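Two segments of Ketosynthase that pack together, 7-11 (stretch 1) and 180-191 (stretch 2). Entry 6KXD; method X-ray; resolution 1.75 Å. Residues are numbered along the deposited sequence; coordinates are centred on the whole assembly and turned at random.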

# COMPACT_ATOMS: atom_id res chain seq x y z
N ARG A 7 -23.52 -13.55 -3.55
CA ARG A 7 -22.28 -12.99 -2.91
C ARG A 7 -22.68 -11.96 -1.85
O ARG A 7 -23.68 -11.27 -1.99
N ARG A 8 -21.88 -11.88 -0.78
CA ARG A 8 -22.25 -11.10 0.39
C ARG A 8 -22.23 -9.62 0.02
O ARG A 8 -21.34 -9.16 -0.71
N ARG A 9 -23.23 -8.89 0.53
CA ARG A 9 -23.41 -7.48 0.27
C ARG A 9 -22.71 -6.70 1.38
O ARG A 9 -22.66 -7.14 2.50
N VAL A 10 -22.11 -5.57 1.01
CA VAL A 10 -21.26 -4.78 1.89
C VAL A 10 -21.71 -3.32 1.85
O VAL A 10 -21.85 -2.75 0.76
N VAL A 11 -21.81 -2.70 3.03
CA VAL A 11 -22.40 -1.40 3.19
C VAL A 11 -21.48 -0.50 4.01
O VAL A 11 -20.67 -0.96 4.80
N GLY A 180 -11.27 -3.89 1.45
CA GLY A 180 -12.29 -4.12 2.47
C GLY A 180 -13.45 -4.90 1.89
O GLY A 180 -13.94 -5.80 2.49
N LEU A 181 -13.89 -4.51 0.70
CA LEU A 181 -15.01 -5.13 0.07
C LEU A 181 -14.68 -6.60 -0.18
O LEU A 181 -15.45 -7.49 0.19
N ASP A 182 -13.52 -6.86 -0.78
CA ASP A 182 -13.13 -8.23 -1.07
C ASP A 182 -12.99 -9.02 0.23
O ASP A 182 -13.37 -10.20 0.27
N SER A 183 -12.49 -8.36 1.28
CA SER A 183 -12.22 -9.06 2.50
C SER A 183 -13.55 -9.47 3.15
O SER A 183 -13.68 -10.60 3.65
N ILE A 184 -14.52 -8.56 3.13
CA ILE A 184 -15.86 -8.88 3.67
C ILE A 184 -16.57 -9.88 2.75
O ILE A 184 -17.17 -10.85 3.23
N ARG A 185 -16.46 -9.71 1.44
CA ARG A 185 -17.15 -10.60 0.51
C ARG A 185 -16.68 -12.05 0.70
O ARG A 185 -17.48 -12.97 0.56
N SER A 186 -15.40 -12.22 1.07
CA SER A 186 -14.77 -13.52 1.29
C SER A 186 -15.37 -14.26 2.49
O SER A 186 -15.06 -15.44 2.68
N GLY A 187 -16.05 -13.52 3.36
CA GLY A 187 -16.66 -14.03 4.51
C GLY A 187 -15.73 -14.06 5.70
O GLY A 187 -16.15 -14.32 6.80
N GLU A 188 -14.45 -13.77 5.49
CA GLU A 188 -13.45 -13.93 6.55
C GLU A 188 -13.53 -12.85 7.63
O GLU A 188 -13.07 -13.06 8.75
N VAL A 189 -14.09 -11.68 7.29
CA VAL A 189 -14.30 -10.63 8.22
C VAL A 189 -15.64 -10.00 7.88
O VAL A 189 -16.06 -10.10 6.74
N ASP A 190 -16.25 -9.35 8.86
CA ASP A 190 -17.53 -8.72 8.71
C ASP A 190 -17.36 -7.21 8.76
O ASP A 190 -18.32 -6.46 8.60
N ILE A 191 -16.14 -6.75 9.00
CA ILE A 191 -15.90 -5.34 9.16
C ILE A 191 -14.51 -4.98 8.63
O ILE A 191 -13.55 -5.72 8.78

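Stretch 1 runs past the helix of stretch 2 and the loop that follows, and from Arg 8 onward its side chains alternate: Arg 8 and Val 10 point toward stretch 2, whereas Arg 9 and Val 11 point away and make no contact with it. Arg 7, at the exposed end, also points toward stretch 2. Its chi1 is p and its chi2 and chi3 are t, an extended chain that lays the guanidinium flat on that of Arg 185, with centres 3.6 Å apart and planes at 11°. Arg 7 NH1 lies 3.3 Å from Arg 185 NH1; both are donors, so no hydrogen bond joins them, and each is hydrogen-bonded elsewhere in the structure.

Arg 8 makes the largest contribution. With rotamers m, t, m, its side chain curls to bring the guanidinium edge to the carbonyl oxygens of Ile 184 and Val 189 and to Asp 190 OD1. The carbonyl of Ile 184 accepts two hydrogen bonds from Arg 8, from Arg 8 NE to Ile 184 O (3.0 Å) and from Arg 8 NH2 to Ile 184 O (2.7 Å). Arg 8 NH2 also forms a salt bridge with Asp 190 OD1 at 3.3 Å, a weak hydrogen bond, and lies 2.9 Å from Val 189 O. Gly 187, whose positive phi suits glycine, brings its CA to 3.5 Å from Arg 8 NH2. At the backbone, water 1 accepts from Arg 8 N (2.6 Å) and donates to Arg 185 O (2.9 Å), bridging the two stretches.

Val 10 (chi1 t) supplies the apolar part of the contact. Val 10 CG2 lies 3.6 Å from Leu 181 CD1 and 3.5 Å from Ile 184 CG2. Leu 181 (t, p) and Ile 184 (m, t) both leave the helix sideways, and the end of the Leu 181 side chain comes nearer to stretch 1 than its CA-to-CB direction suggests. Arg 185 (m, t, t) starts away, but its end comes nearer, with Arg 185 CG 3.5 Å from Arg 8 O and the guanidinium stacked on that of Arg 7.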

# COMPACT_ATOMS: atom_id res chain seq x y z
CB ARG A 7 -21.35 -12.37 -3.97
CG ARG A 7 -21.73 -10.96 -4.40
CD ARG A 7 -20.70 -10.38 -5.35
NE ARG A 7 -21.18 -9.11 -5.88
CZ ARG A 7 -20.73 -8.55 -6.99
NH1 ARG A 7 -19.67 -9.06 -7.60
NH2 ARG A 7 -21.38 -7.52 -7.51
CB ARG A 8 -21.31 -11.32 1.58
CG ARG A 8 -21.04 -12.78 1.89
CD ARG A 8 -20.77 -12.97 3.37
NE ARG A 8 -19.83 -11.99 3.88
CZ ARG A 8 -19.66 -11.69 5.17
NH1 ARG A 8 -20.66 -11.80 6.03
NH2 ARG A 8 -18.47 -11.29 5.60
CB ARG A 9 -24.89 -7.12 0.19
CG ARG A 9 -25.55 -7.43 -1.15
CD ARG A 9 -27.06 -7.25 -1.11
NE ARG A 9 -27.50 -6.09 -0.34
CZ ARG A 9 -28.18 -5.05 -0.82
NH1 ARG A 9 -28.23 -4.83 -2.12
NH2 ARG A 9 -28.79 -4.22 -0.00
CB VAL A 10 -19.79 -4.89 1.44
CG1 VAL A 10 -18.86 -4.04 2.31
CG2 VAL A 10 -19.35 -6.34 1.36
CB VAL A 11 -23.80 -1.53 3.82
CG1 VAL A 11 -24.79 -2.11 2.82
CG2 VAL A 11 -23.78 -2.36 5.10
CB LEU A 181 -15.32 -4.40 -1.24
CG LEU A 181 -16.27 -5.13 -2.17
CD1 LEU A 181 -17.66 -5.17 -1.55
CD2 LEU A 181 -16.25 -4.47 -3.53
CB ASP A 182 -11.82 -8.26 -1.84
CG ASP A 182 -11.99 -7.83 -3.28
OD1 ASP A 182 -13.16 -7.92 -3.79
OD2 ASP A 182 -10.96 -7.46 -3.88
CB SER A 183 -11.35 -8.25 3.43
OG SER A 183 -10.04 -8.07 2.89
CB ILE A 184 -16.69 -7.60 3.91
CG1 ILE A 184 -16.06 -6.78 5.03
CG2 ILE A 184 -18.14 -7.95 4.23
CD1 ILE A 184 -16.56 -5.37 5.12
CB ARG A 185 -16.94 -10.23 -0.96
CG ARG A 185 -17.88 -9.16 -1.47
CD ARG A 185 -17.51 -8.87 -2.91
NE ARG A 185 -18.42 -7.97 -3.56
CZ ARG A 185 -18.19 -7.44 -4.76
NH1 ARG A 185 -17.29 -7.99 -5.57
NH2 ARG A 185 -18.87 -6.37 -5.13
CB SER A 186 -13.30 -13.39 1.50
OG SER A 186 -13.03 -12.94 2.82
CB GLU A 188 -12.06 -13.99 5.92
CG GLU A 188 -11.80 -15.30 5.21
CD GLU A 188 -10.62 -15.27 4.26
OE1 GLU A 188 -9.75 -14.40 4.40
OE2 GLU A 188 -10.59 -16.15 3.36
CB VAL A 189 -13.18 -9.57 8.19
CG1 VAL A 189 -11.84 -10.17 8.57
CG2 VAL A 189 -13.12 -8.86 6.84
CB ASP A 190 -18.50 -9.22 9.78
CG ASP A 190 -19.15 -10.54 9.40
OD1 ASP A 190 -18.42 -11.44 8.93
OD2 ASP A 190 -20.39 -10.65 9.54
CB ILE A 191 -16.06 -4.90 10.62
CG1 ILE A 191 -16.04 -3.37 10.74
CG2 ILE A 191 -15.00 -5.53 11.49
CD1 ILE A 191 -16.53 -2.89 12.07
O HOH W 1 -19.53 -12.67 -1.40